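Local structure of motility protein B (Helicobacter pylori, 3CYP) at residues R25-I30 with I74-N79. The protein probably forms, with MotA, the stator of the flagellar motor and may fasten it to the cell wall through this periplasmic OmpA-like domain. Sequence-based numbering, arbitrary orientation. Where two conformers were deposited one is given.
Sequences RIAKII and IQYGVN
Ala27, on helix 17-30, meets Tyr76 and Val78 just beyond the end of helix 58-75, where the two helices of this OmpA-like domain pack against each other on one side of its mixed sheet. The small methyl suits this place because the chain passes so near: Ala27 CB lies 3.4 Å from Tyr76 CB, while the tyrosine side chain also touches Met20 and Glu24 on the same helix. Val78 fits against helix 17-30 with both branches. Its CG2 sits between Ala27 and Ile30, 3.8 Å from Ala27 CA, and its CG1, set anti to the backbone N (chi1 177°), points to Ile30. Beta-branched Val78 and Ile30 suit a close crossing, at about a right angle, because each offers short branches next to its backbone; Leu73 packs on both and on Ala27.

A Schellman motif ends helix 58-75, with Val78 N bonded to Leu73 O and Gly77 N to Ile74 O, and the chain then turns Val78 toward helix 17-30. Gly77 adopts a positive phi (105°), at which a CB would press on the preceding carbonyl oxygen. Gln31, following helix 17-30, links Ala27 O to Tyr76 O through its NE2. On the valine's other branch, Val78 CG1 rests 3.5 Å from Ile30 CG2.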
# COMPACT_ATOMS: atom_id res chain seq x y z
N ARG B 25 -13.49 13.81 -1.42
CA ARG B 25 -13.28 15.02 -0.58
C ARG B 25 -11.97 14.92 0.18
O ARG B 25 -11.23 15.91 0.35
CB ARG B 25 -14.39 15.22 0.43
CG ARG B 25 -15.72 15.54 -0.12
CD ARG B 25 -16.72 15.89 1.01
NE ARG B 25 -16.59 17.24 1.55
CZ ARG B 25 -17.47 17.80 2.42
NH1 ARG B 25 -18.49 17.10 2.87
NH2 ARG B 25 -17.33 19.03 2.85
N ILE B 26 -11.71 13.72 0.68
CA ILE B 26 -10.46 13.50 1.44
C ILE B 26 -9.22 13.60 0.51
O ILE B 26 -8.18 14.15 0.88
CB ILE B 26 -10.52 12.13 2.20
CG1 ILE B 26 -11.61 12.18 3.29
CG2 ILE B 26 -9.14 11.73 2.75
CD1 ILE B 26 -11.25 13.15 4.46
N ALA B 27 -9.31 13.09 -0.72
CA ALA B 27 -8.23 13.25 -1.71
C ALA B 27 -7.97 14.71 -1.96
O ALA B 27 -6.83 15.14 -2.02
CB ALA B 27 -8.58 12.50 -3.04
N LYS B 28 -9.05 15.49 -2.08
CA LYS B 28 -8.94 16.90 -2.30
C LYS B 28 -8.10 17.55 -1.22
O LYS B 28 -7.19 18.33 -1.52
CB LYS B 28 -10.33 17.54 -2.34
CG LYS B 28 -10.33 19.05 -2.54
CD LYS B 28 -11.79 19.53 -2.47
CE LYS B 28 -11.90 21.05 -2.54
NZ LYS B 28 -13.30 21.50 -2.19
N ILE B 29 -8.44 17.27 0.03
CA ILE B 29 -7.75 17.87 1.18
C ILE B 29 -6.31 17.40 1.23
O ILE B 29 -5.41 18.16 1.56
CB ILE B 29 -8.45 17.51 2.53
CG1 ILE B 29 -9.75 18.31 2.72
CG2 ILE B 29 -7.55 17.73 3.72
CD1 ILE B 29 -9.85 19.56 1.89
N ILE B 30 -6.10 16.10 0.96
CA ILE B 30 -4.74 15.57 1.03
C ILE B 30 -3.80 16.33 0.10
O ILE B 30 -2.68 16.65 0.48
CB ILE B 30 -4.68 14.07 0.78
CG1 ILE B 30 -5.36 13.34 1.93
CG2 ILE B 30 -3.23 13.60 0.59
CD1 ILE B 30 -5.63 11.85 1.70
N ILE B 74 -5.52 7.45 -4.79
CA ILE B 74 -4.52 7.61 -5.84
C ILE B 74 -5.17 7.92 -7.19
O ILE B 74 -4.71 8.78 -7.93
CB ILE B 74 -3.60 6.37 -5.92
CG1 ILE B 74 -2.74 6.32 -4.65
CG2 ILE B 74 -2.73 6.37 -7.21
CD1 ILE B 74 -2.06 4.93 -4.41
N GLN B 75 -6.27 7.26 -7.48
CA GLN B 75 -7.07 7.65 -8.65
C GLN B 75 -7.46 9.12 -8.69
O GLN B 75 -7.55 9.72 -9.74
CB GLN B 75 -8.35 6.80 -8.75
CG GLN B 75 -8.09 5.36 -9.09
CD GLN B 75 -9.38 4.59 -9.25
OE1 GLN B 75 -10.05 4.28 -8.28
NE2 GLN B 75 -9.78 4.31 -10.52
N TYR B 76 -7.78 9.67 -7.52
CA TYR B 76 -8.16 11.07 -7.39
C TYR B 76 -6.95 12.03 -7.28
O TYR B 76 -7.13 13.24 -7.06
CB TYR B 76 -9.08 11.22 -6.20
CG TYR B 76 -10.53 10.75 -6.40
CD1 TYR B 76 -11.13 9.85 -5.52
CD2 TYR B 76 -11.30 11.28 -7.42
CE1 TYR B 76 -12.50 9.47 -5.68
CE2 TYR B 76 -12.63 10.93 -7.57
CZ TYR B 76 -13.23 10.04 -6.70
OH TYR B 76 -14.57 9.72 -6.89
N GLY B 77 -5.73 11.49 -7.44
CA GLY B 77 -4.57 12.30 -7.60
C GLY B 77 -3.65 12.41 -6.41
O GLY B 77 -2.68 13.15 -6.47
N VAL B 78 -3.91 11.65 -5.35
CA VAL B 78 -2.98 11.68 -4.21
C VAL B 78 -1.70 10.99 -4.63
O VAL B 78 -1.71 9.92 -5.24
CB VAL B 78 -3.57 11.08 -2.94
CG1 VAL B 78 -2.48 11.08 -1.78
CG2 VAL B 78 -4.79 11.84 -2.53
N ASN B 79 -0.58 11.61 -4.26
CA ASN B 79 0.73 11.07 -4.59
C ASN B 79 0.95 9.75 -3.78
O ASN B 79 0.83 9.77 -2.57
CB ASN B 79 1.77 12.11 -4.21
CG ASN B 79 1.86 13.28 -5.21
OD1 ASN B 79 1.48 13.17 -6.38
ND2 ASN B 79 2.33 14.43 -4.71